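Local coordinates for glycosyl hydrolases family 31 family protein (Aspergillus niger, PDB 6DRU), which catalyses the release of alpha-xylose from the non-reducing terminal glucose of xyloglucan oligosaccharides, as an alpha-xylosidase of glycoside hydrolase family 31, at the interface of chains A and B and the interface of chains A and C. Coordinates in Å, arbitrary orientation; residue numbers count along the deposited sequence, not the author numbering. Chains: chain A/B/C, Glycosyl hydrolases family 31 family protein.

Contact 1: the interface of chains A and B. Residues chain A 406, 487, 489, 521; chain B 118-119.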
loop_
_atom_site.group_PDB
_atom_site.type_symbol
_atom_site.label_atom_id
_atom_site.label_comp_id
_atom_site.label_asym_id
_atom_site.label_seq_id
_atom_site.Cartn_x
_atom_site.Cartn_y
_atom_site.Cartn_z
ATOM N N TYR A 406 -9.025 -2.273 -22.033
ATOM C CA TYR A 406 -10.149 -1.745 -21.280
ATOM C C TYR A 406 -10.899 -2.896 -20.629
ATOM O O TYR A 406 -10.875 -4.030 -21.116
ATOM C CB TYR A 406 -11.096 -0.936 -22.178
ATOM C CG TYR A 406 -11.401 -1.603 -23.502
ATOM C CD1 TYR A 406 -12.414 -2.547 -23.613
ATOM C CD2 TYR A 406 -10.675 -1.287 -24.645
ATOM C CE1 TYR A 406 -12.693 -3.158 -24.823
ATOM C CE2 TYR A 406 -10.947 -1.891 -25.858
ATOM C CZ TYR A 406 -11.957 -2.825 -25.941
ATOM O OH TYR A 406 -12.231 -3.428 -27.146
ATOM N N ASP A 487 -6.003 -7.629 -33.724
ATOM C CA ASP A 487 -7.137 -6.984 -34.378
ATOM C C ASP A 487 -6.703 -5.676 -35.030
ATOM O O ASP A 487 -6.301 -4.731 -34.341
ATOM C CB ASP A 487 -8.253 -6.734 -33.369
ATOM C CG ASP A 487 -8.883 -8.016 -32.872
ATOM O OD1 ASP A 487 -8.526 -9.092 -33.397
ATOM O OD2 ASP A 487 -9.730 -7.949 -31.958
ATOM N N THR A 489 -7.595 -2.721 -38.353
ATOM C CA THR A 489 -8.635 -2.171 -39.209
ATOM C C THR A 489 -8.306 -2.419 -40.677
ATOM O O THR A 489 -7.141 -2.410 -41.082
ATOM C CB THR A 489 -8.815 -0.672 -38.962
ATOM O OG1 THR A 489 -7.533 -0.037 -38.896
ATOM C CG2 THR A 489 -9.564 -0.433 -37.659
ATOM N N GLU A 521 -10.952 -5.733 -38.450
ATOM C CA GLU A 521 -12.129 -4.936 -38.143
ATOM C C GLU A 521 -12.464 -3.977 -39.277
ATOM O O GLU A 521 -11.590 -3.526 -40.020
ATOM C CB GLU A 521 -11.929 -4.135 -36.854
ATOM C CG GLU A 521 -12.139 -4.920 -35.575
ATOM C CD GLU A 521 -12.131 -4.033 -34.347
ATOM O OE1 GLU A 521 -12.245 -2.799 -34.502
ATOM O OE2 GLU A 521 -12.009 -4.569 -33.226
ATOM N N LEU B 118 -7.166 2.910 -31.447
ATOM C CA LEU B 118 -8.102 1.813 -31.208
ATOM C C LEU B 118 -7.630 0.911 -30.073
ATOM O O LEU B 118 -8.388 0.609 -29.145
ATOM C CB LEU B 118 -8.301 0.999 -32.489
ATOM C CG LEU B 118 -9.442 -0.019 -32.431
ATOM C CD1 LEU B 118 -10.771 0.693 -32.246
ATOM C CD2 LEU B 118 -9.470 -0.894 -33.676
ATOM N N LYS B 119 -6.378 0.473 -30.132
ATOM C CA LYS B 119 -5.789 -0.383 -29.106
ATOM C C LYS B 119 -4.779 0.447 -28.321
ATOM O O LYS B 119 -3.673 0.711 -28.802
ATOM C CB LYS B 119 -5.141 -1.615 -29.730
ATOM C CG LYS B 119 -6.030 -2.351 -30.720
ATOM C CD LYS B 119 -7.107 -3.147 -30.006
ATOM C CE LYS B 119 -8.324 -3.359 -30.890
ATOM N NZ LYS B 119 -9.334 -4.240 -30.239
HETATM O O HOH W 1 -10.959 -5.857 -31.407
#
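B:Lys119 reaches A:Asp487 and A:Glu521 through water 1, which three polar side chains surround. The side-chain amine nitrogen NZ of B:Lys119 lies 2.6 Å from the oxygen of water 1. Across water 1 stand the side-chain oxygen OD2 of A:Asp487, at 2.5 Å, and OE2 of A:Glu521, at the same 2.5 Å. The direct separations show that the pairs are not in contact: B:Lys119 NZ is 4.0 Å from A:Glu521 OE2 and 4.1 Å from A:Asp487 OD2. The torsions of B:Lys119 explain its reach: CG sits beside the backbone N, the chain bends at chi2 (-75°), and beyond that it runs extended, so that NZ points toward the glutamate, tip to tip, with water 1 between, while the lysine slants past A:Asp487. The rest of the patch is light, a leucine methyl near a carboxylate oxygen and a threonine methyl. CD2 of B:Leu118 points at OE1 of A:Glu521, 3.5 Å away, and end-on at the methyl CG2 of A:Thr489, 4.0 Å away. A:Asp487 is the proton donor of the alpha-xylosidase, so in the deposited assembly chain B comes close to the catalytic centre. In the fold, B:Leu118 and B:Lys119 belong to the loop between strands 108-113 and 124-127, and meet loops of the TIM-barrel domain of chain A, where A:Asp487 lies between strand 481-484 and helix 492-508.

Contact 2: the interface of chains A and C. Residues chain A 129, 212, 348, 424, 431, 433; chain C 130-132.
C:Pro131 inserts its ring between A:Leu433 and A:Pro129, and each carbon beyond CA has a neighbour. CB of C:Pro131 comes first, 3.9 Å from the methyl CD1 of A:Leu433, whose side chain runs at about a right angle to the ring. CG of C:Pro131, the tip, meets CG of A:Pro129 at 3.7 Å, the two prolines lying at a slant. CD of C:Pro131, closing the ring, packs against CG of A:Pro129 at 3.9 Å. The proline carbonyl is gripped by two donors. The hydroxyl OG1 of A:Thr431 donates to C:Pro131 O at 2.8 Å, in the carbonyl plane; the amide ND2 of A:Asn424 donates to C:Pro131 O at 3.3 Å, nearly straight (171° at H). A:Asn424 is itself oriented by its OD1, which accepts from the backbone N of A:Leu433. One residue earlier, C:Gly130 O receives the guanidinium of A:Arg348 end-on, NH1 at 2.7 Å and NH2 at 2.8 Å, both with the oxygen close to the guanidinium plane. The chain of A:Arg348 turns at chi3 (-64°) to present this end. These bonds may help to join chains A and C of the deposited assembly. In the fold, C:Gly130 to C:Gly132 belong to the loop between strands 124-127 and 135-142, which docks beside helix 432-435 of chain A.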
loop_
_atom_site.group_PDB
_atom_site.type_symbol
_atom_site.label_atom_id
_atom_site.label_comp_id
_atom_site.label_asym_id
_atom_site.label_seq_id
_atom_site.Cartn_x
_atom_site.Cartn_y
_atom_site.Cartn_z
ATOM N N PRO A 129 6.611 -0.389 -1.485
ATOM C CA PRO A 129 5.280 0.224 -1.405
ATOM C C PRO A 129 4.360 -0.464 -0.408
ATOM O O PRO A 129 3.406 0.148 0.082
ATOM C CB PRO A 129 4.756 0.079 -2.836
ATOM C CG PRO A 129 5.381 -1.195 -3.312
ATOM C CD PRO A 129 6.730 -1.304 -2.634
ATOM N N SER A 212 6.686 -4.989 -8.988
ATOM C CA SER A 212 6.865 -5.744 -7.757
ATOM C C SER A 212 7.727 -6.955 -8.065
ATOM O O SER A 212 7.422 -7.715 -8.989
ATOM C CB SER A 212 5.518 -6.174 -7.165
ATOM O OG SER A 212 5.698 -7.002 -6.028
ATOM N N ARG A 348 -8.257 -9.525 -6.509
ATOM C CA ARG A 348 -7.856 -9.807 -5.137
ATOM C C ARG A 348 -8.893 -9.403 -4.093
ATOM O O ARG A 348 -8.692 -9.691 -2.908
ATOM C CB ARG A 348 -6.511 -9.138 -4.859
ATOM C CG ARG A 348 -5.442 -9.562 -5.862
ATOM C CD ARG A 348 -4.052 -9.121 -5.452
ATOM N NE ARG A 348 -3.926 -7.670 -5.411
ATOM C CZ ARG A 348 -2.898 -7.033 -4.863
ATOM N NH1 ARG A 348 -1.911 -7.725 -4.307
ATOM N NH2 ARG A 348 -2.857 -5.708 -4.870
ATOM N N ASN A 424 -5.198 -6.050 -11.039
ATOM C CA ASN A 424 -4.020 -6.718 -10.488
ATOM C C ASN A 424 -4.494 -8.012 -9.835
ATOM O O ASN A 424 -4.743 -8.090 -8.630
ATOM C CB ASN A 424 -3.299 -5.810 -9.500
ATOM C CG ASN A 424 -2.016 -6.424 -8.972
ATOM O OD1 ASN A 424 -1.513 -7.407 -9.517
ATOM N ND2 ASN A 424 -1.481 -5.847 -7.902
ATOM N N THR A 431 1.262 -11.943 -8.551
ATOM C CA THR A 431 0.170 -11.077 -8.963
ATOM C C THR A 431 0.402 -10.601 -10.391
ATOM O O THR A 431 1.450 -10.843 -10.993
ATOM C CB THR A 431 0.024 -9.881 -8.018
ATOM O OG1 THR A 431 1.200 -9.063 -8.091
ATOM C CG2 THR A 431 -0.175 -10.357 -6.587
ATOM N N LEU A 433 0.904 -7.607 -11.300
ATOM C CA LEU A 433 1.986 -6.627 -11.320
ATOM C C LEU A 433 3.357 -7.276 -11.175
ATOM O O LEU A 433 4.357 -6.711 -11.633
ATOM C CB LEU A 433 1.777 -5.589 -10.217
ATOM C CG LEU A 433 0.615 -4.623 -10.449
ATOM C CD1 LEU A 433 0.676 -3.453 -9.479
ATOM C CD2 LEU A 433 0.616 -4.136 -11.885
ATOM N N GLY C 130 -0.682 -4.872 -0.479
ATOM C CA GLY C 130 0.335 -4.361 -1.368
ATOM C C GLY C 130 0.184 -4.858 -2.792
ATOM O O GLY C 130 -0.701 -5.659 -3.109
ATOM N N PRO C 131 1.054 -4.383 -3.686
ATOM C CA PRO C 131 0.986 -4.832 -5.084
ATOM C C PRO C 131 1.490 -6.246 -5.289
ATOM O O PRO C 131 1.182 -6.850 -6.323
ATOM C CB PRO C 131 1.866 -3.817 -5.820
ATOM C CG PRO C 131 2.862 -3.395 -4.790
ATOM C CD PRO C 131 2.133 -3.404 -3.470
ATOM N N GLY C 132 2.250 -6.790 -4.345
ATOM C CA GLY C 132 2.785 -8.130 -4.452
ATOM C C GLY C 132 1.821 -9.176 -3.933
ATOM O O GLY C 132 0.631 -8.925 -3.736
#

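Contact 3: the interface of chains A and B. Residues chain A 166, 168, 170, 172, 422; chain B 121, 205, 207.
The guanidinium of B:Arg205 has the backbone carbonyl O of A:Val166 at its edge, in plane, 3.6 Å from NH2, and at another edge, past NH1, NE of B:Arg207 from its own chain. The guanidinium of B:Arg207 is covered on one face by CZ of B:Arg205, 3.9 Å above the plane and offset toward the rim. The two groups would lie close together as like charges, and the carboxylate of A:Asp168 probably offsets both. It meets each arginine tip to tip but in different attitudes: its plane stands 78° from that of B:Arg205 and only 24° from that of B:Arg207. Both pairs are salt bridges, A:Asp168 OD2 with B:Arg205 NH2 at 3.1 Å and A:Asp168 OD1 with B:Arg207 NH1 at 3.3 Å. The N-H of B:Arg205 does not aim at OD2, which makes that pair electrostatic and not a hydrogen bond. Both arginines keep CG anti to the backbone N and bend at chi3, which brings their ends from strand 205-210 onto one acid of strand 166-168. Beside this polar cluster lies an apolar one, centred on B:Leu121, which meets A:Phe172 and A:Leu422 at about right angles and A:Val170 end to end. Together the clusters may help to hold chains A and B of the deposited assembly. CD1 of B:Leu121 touches CG1 of A:Val170 at 3.9 Å, while CD2 of B:Leu121 touches CD1 of A:Leu422 at 3.8 Å, and CG of B:Leu121 faces CE2 of A:Phe172 at 4.0 Å.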
loop_
_atom_site.group_PDB
_atom_site.type_symbol
_atom_site.label_atom_id
_atom_site.label_comp_id
_atom_site.label_asym_id
_atom_site.label_seq_id
_atom_site.Cartn_x
_atom_site.Cartn_y
_atom_site.Cartn_z
ATOM N N VAL A 166 8.666 5.429 -24.966
ATOM C CA VAL A 166 8.406 4.736 -23.711
ATOM C C VAL A 166 7.432 3.606 -23.996
ATOM O O VAL A 166 6.369 3.830 -24.588
ATOM C CB VAL A 166 7.852 5.684 -22.635
ATOM C CG1 VAL A 166 7.474 4.899 -21.390
ATOM C CG2 VAL A 166 8.874 6.748 -22.304
ATOM N N ASP A 168 5.245 0.762 -22.226
ATOM C CA ASP A 168 4.687 0.169 -21.021
ATOM C C ASP A 168 4.614 -1.345 -21.170
ATOM O O ASP A 168 4.242 -1.863 -22.226
ATOM C CB ASP A 168 3.296 0.736 -20.744
ATOM C CG ASP A 168 3.267 2.250 -20.779
ATOM O OD1 ASP A 168 4.099 2.874 -20.087
ATOM O OD2 ASP A 168 2.418 2.814 -21.503
ATOM N N VAL A 170 2.573 -3.779 -20.291
ATOM C CA VAL A 170 1.241 -4.285 -19.975
ATOM C C VAL A 170 0.612 -4.757 -21.279
ATOM O O VAL A 170 0.546 -4.001 -22.254
ATOM C CB VAL A 170 0.363 -3.231 -19.271
ATOM C CG1 VAL A 170 0.446 -1.889 -19.979
ATOM C CG2 VAL A 170 -1.079 -3.708 -19.190
ATOM N N PHE A 172 -2.005 -6.051 -24.138
ATOM C CA PHE A 172 -3.368 -5.966 -24.651
ATOM C C PHE A 172 -3.326 -6.238 -26.151
ATOM O O PHE A 172 -2.260 -6.465 -26.729
ATOM C CB PHE A 172 -4.028 -4.622 -24.317
ATOM C CG PHE A 172 -3.262 -3.417 -24.788
ATOM C CD1 PHE A 172 -3.394 -2.954 -26.089
ATOM C CD2 PHE A 172 -2.441 -2.722 -23.915
ATOM C CE1 PHE A 172 -2.703 -1.836 -26.515
ATOM C CE2 PHE A 172 -1.746 -1.604 -24.335
ATOM C CZ PHE A 172 -1.876 -1.161 -25.636
ATOM N N LEU A 422 -7.309 -1.485 -14.729
ATOM C CA LEU A 422 -6.980 -2.843 -15.131
ATOM C C LEU A 422 -6.635 -3.680 -13.900
ATOM O O LEU A 422 -6.005 -3.181 -12.962
ATOM C CB LEU A 422 -5.819 -2.838 -16.121
ATOM C CG LEU A 422 -6.177 -2.255 -17.492
ATOM C CD1 LEU A 422 -4.998 -2.338 -18.451
ATOM C CD2 LEU A 422 -7.400 -2.956 -18.072
ATOM N N LEU B 121 -4.156 2.059 -23.866
ATOM C CA LEU B 121 -4.677 2.251 -22.524
ATOM C C LEU B 121 -5.491 3.540 -22.453
ATOM O O LEU B 121 -5.411 4.408 -23.328
ATOM C CB LEU B 121 -3.537 2.294 -21.506
ATOM C CG LEU B 121 -2.544 1.131 -21.541
ATOM C CD1 LEU B 121 -1.217 1.537 -20.915
ATOM C CD2 LEU B 121 -3.124 -0.081 -20.833
ATOM N N ARG B 205 3.588 9.866 -28.044
ATOM C CA ARG B 205 2.733 10.035 -26.877
ATOM C C ARG B 205 3.447 10.872 -25.827
ATOM O O ARG B 205 4.609 10.613 -25.503
ATOM C CB ARG B 205 2.330 8.670 -26.306
ATOM C CG ARG B 205 1.530 8.717 -25.017
ATOM C CD ARG B 205 1.160 7.306 -24.583
ATOM N NE ARG B 205 2.328 6.503 -24.235
ATOM C CZ ARG B 205 2.615 6.095 -23.004
ATOM N NH1 ARG B 205 1.813 6.409 -22.000
ATOM N NH2 ARG B 205 3.700 5.369 -22.779
ATOM N N ARG B 207 3.098 11.911 -21.870
ATOM C CA ARG B 207 2.451 11.381 -20.679
ATOM C C ARG B 207 2.949 12.092 -19.430
ATOM O O ARG B 207 4.159 12.243 -19.235
ATOM C CB ARG B 207 2.687 9.875 -20.546
ATOM C CG ARG B 207 1.983 9.262 -19.347
ATOM C CD ARG B 207 2.185 7.764 -19.282
ATOM N NE ARG B 207 0.952 7.039 -19.565
ATOM C CZ ARG B 207 0.802 5.729 -19.407
ATOM N NH1 ARG B 207 1.813 4.995 -18.963
ATOM N NH2 ARG B 207 -0.358 5.153 -19.692
#

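Contact 4: the interface of chains A and B. Residues chain A 14, 16-17, 96, 122, 124, 126; chain B 417-419.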
loop_
_atom_site.group_PDB
_atom_site.type_symbol
_atom_site.label_atom_id
_atom_site.label_comp_id
_atom_site.label_asym_id
_atom_site.label_seq_id
_atom_site.Cartn_x
_atom_site.Cartn_y
_atom_site.Cartn_z
ATOM N N HIS A 14 27.391 -4.177 -1.621
ATOM C CA HIS A 14 27.325 -2.718 -1.649
ATOM C C HIS A 14 26.247 -2.285 -0.660
ATOM O O HIS A 14 25.085 -2.110 -1.024
ATOM C CB HIS A 14 27.029 -2.222 -3.059
ATOM C CG HIS A 14 26.931 -0.733 -3.169
ATOM N ND1 HIS A 14 25.888 -0.103 -3.811
ATOM C CD2 HIS A 14 27.750 0.250 -2.724
ATOM C CE1 HIS A 14 26.066 1.204 -3.756
ATOM N NE2 HIS A 14 27.189 1.446 -3.102
ATOM N N PHE A 16 23.443 -2.807 1.794
ATOM C CA PHE A 16 22.492 -3.898 1.956
ATOM C C PHE A 16 22.155 -4.607 0.650
ATOM O O PHE A 16 21.467 -5.633 0.688
ATOM C CB PHE A 16 21.202 -3.389 2.608
ATOM C CG PHE A 16 20.557 -2.242 1.881
ATOM C CD1 PHE A 16 19.762 -2.464 0.770
ATOM C CD2 PHE A 16 20.727 -0.942 2.325
ATOM C CE1 PHE A 16 19.164 -1.411 0.109
ATOM C CE2 PHE A 16 20.130 0.114 1.667
ATOM C CZ PHE A 16 19.348 -0.122 0.560
ATOM N N GLU A 17 22.608 -4.102 -0.493
ATOM C CA GLU A 17 22.307 -4.719 -1.776
ATOM C C GLU A 17 23.478 -5.575 -2.241
ATOM O O GLU A 17 24.644 -5.207 -2.067
ATOM C CB GLU A 17 21.962 -3.666 -2.837
ATOM C CG GLU A 17 23.124 -2.808 -3.308
ATOM C CD GLU A 17 22.852 -2.130 -4.639
ATOM O OE1 GLU A 17 22.000 -2.631 -5.405
ATOM O OE2 GLU A 17 23.491 -1.092 -4.916
ATOM N N ARG A 96 29.862 0.404 -9.223
ATOM C CA ARG A 96 29.141 0.799 -10.423
ATOM C C ARG A 96 29.614 -0.048 -11.595
ATOM O O ARG A 96 30.802 -0.364 -11.701
ATOM C CB ARG A 96 29.347 2.286 -10.724
ATOM C CG ARG A 96 28.672 3.209 -9.727
ATOM C CD ARG A 96 27.195 3.389 -10.049
ATOM N NE ARG A 96 26.467 3.991 -8.937
ATOM C CZ ARG A 96 25.771 3.299 -8.040
ATOM N NH1 ARG A 96 25.702 1.978 -8.127
ATOM N NH2 ARG A 96 25.141 3.927 -7.057
ATOM N N ASN A 122 19.989 7.120 -7.902
ATOM C CA ASN A 122 20.784 5.903 -7.863
ATOM C C ASN A 122 20.413 5.010 -9.044
ATOM O O ASN A 122 19.223 4.744 -9.264
ATOM C CB ASN A 122 20.569 5.161 -6.547
ATOM C CG ASN A 122 21.666 4.155 -6.265
ATOM O OD1 ASN A 122 21.712 3.086 -6.873
ATOM N ND2 ASN A 122 22.560 4.494 -5.342
ATOM N N ARG A 124 20.449 1.963 -9.365
ATOM C CA ARG A 124 19.747 0.776 -8.880
ATOM C C ARG A 124 18.848 1.239 -7.738
ATOM O O ARG A 124 19.231 1.177 -6.567
ATOM C CB ARG A 124 20.729 -0.313 -8.431
ATOM C CG ARG A 124 21.697 -0.758 -9.519
ATOM C CD ARG A 124 22.486 -1.992 -9.103
ATOM N NE ARG A 124 23.382 -1.728 -7.980
ATOM C CZ ARG A 124 24.657 -1.372 -8.108
ATOM N NH1 ARG A 124 25.193 -1.234 -9.313
ATOM N NH2 ARG A 124 25.396 -1.153 -7.029
ATOM N N TYR A 126 15.565 1.209 -5.327
ATOM C CA TYR A 126 14.615 0.295 -4.708
ATOM C C TYR A 126 13.588 1.084 -3.908
ATOM O O TYR A 126 13.912 2.107 -3.299
ATOM C CB TYR A 126 15.323 -0.712 -3.797
ATOM C CG TYR A 126 16.438 -1.468 -4.479
ATOM C CD1 TYR A 126 16.163 -2.498 -5.367
ATOM C CD2 TYR A 126 17.768 -1.155 -4.227
ATOM C CE1 TYR A 126 17.183 -3.192 -5.992
ATOM C CE2 TYR A 126 18.793 -1.844 -4.845
ATOM C CZ TYR A 126 18.496 -2.861 -5.726
ATOM O OH TYR A 126 19.517 -3.548 -6.343
ATOM N N SER B 417 26.384 6.337 -1.847
ATOM C CA SER B 417 26.037 5.545 -3.019
ATOM C C SER B 417 25.150 4.352 -2.690
ATOM O O SER B 417 24.542 3.783 -3.602
ATOM C CB SER B 417 27.306 5.054 -3.716
ATOM O OG SER B 417 28.027 4.158 -2.887
ATOM N N ILE B 418 25.062 3.965 -1.420
ATOM C CA ILE B 418 24.166 2.867 -1.042
ATOM C C ILE B 418 22.726 3.290 -1.308
ATOM O O ILE B 418 22.304 4.373 -0.856
ATOM C CB ILE B 418 24.371 2.486 0.434
ATOM C CG1 ILE B 418 25.835 2.124 0.685
ATOM C CG2 ILE B 418 23.465 1.329 0.825
ATOM C CD1 ILE B 418 26.167 1.879 2.139
ATOM N N PRO B 419 21.936 2.496 -2.036
ATOM C CA PRO B 419 20.612 2.949 -2.498
ATOM C C PRO B 419 19.556 2.965 -1.395
ATOM O O PRO B 419 18.570 2.226 -1.429
ATOM C CB PRO B 419 20.290 1.932 -3.600
ATOM C CG PRO B 419 20.994 0.695 -3.177
ATOM C CD PRO B 419 22.273 1.152 -2.541
HETATM O O HOH W 2 16.879 3.052 -3.386
#
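B:Pro419 and B:Ser417 carry the close-fitting part of this contact, the proline lying among A:Glu17, A:Asn122 and A:Tyr126. CG of B:Pro419 comes 3.7 Å from the carboxylate carbon CD of A:Glu17 and meets the edge of the A:Tyr126 ring, in plane, at CE2, the two side chains lying side by side and pointing the same way. B:Ile418 adds CG2, 3.6 Å from CE2 of A:Phe16. Two hydrogen bonds fix the serine. B:Ser417 OG pairs with NE2 of A:His14 at 2.8 Å (167° at H). The backbone O of B:Ser417 accepts from ND2 of A:Asn122 at 2.7 Å, from above the carbonyl plane. Bonds within chain A hold these partners. The imidazole ND1 of A:His14 donates to the anti lone pair of A:Glu17 OE2 at 2.8 Å, and A:Arg124 grips the same carboxylate side-on with NE and NH2, while the phenol OH of A:Tyr126 reaches OE1. The glutamate, whose polar atoms face a proline, thus probably has its charge balanced within chain A, with A:Arg124 as its salt-bridge partner. Looser ties lie around this core. Water 2 links B:Pro419 O, 2.7 Å away, to the backbone N and O of A:Tyr126, and A:Arg96 brings NH2 only to 3.5 Å from B:Ser417 O. The site seats the end of helix 413-417 and the residues after it on the beta-strand region of the partner, and so may help to hold the two chains of the deposited assembly together.

Contacts 1, 3 and 4 belong to the interface of chains A and B, and contact 2 to that of A and C. Contacts 1 and 3 have centres about 15 Å apart and share the loop between strands 108-113 and 124-127 of chain B; in chain A the same loop supplies A:Asn122 to contact 4, about 42 Å from contact 1. The segment after helix 413-417 recurs in contacts 2, 3 and 4. Because both interfaces are two-fold symmetric, each patch has a twin, and together they could build the tetramer deposited; the structure alone does not show that it forms in solution.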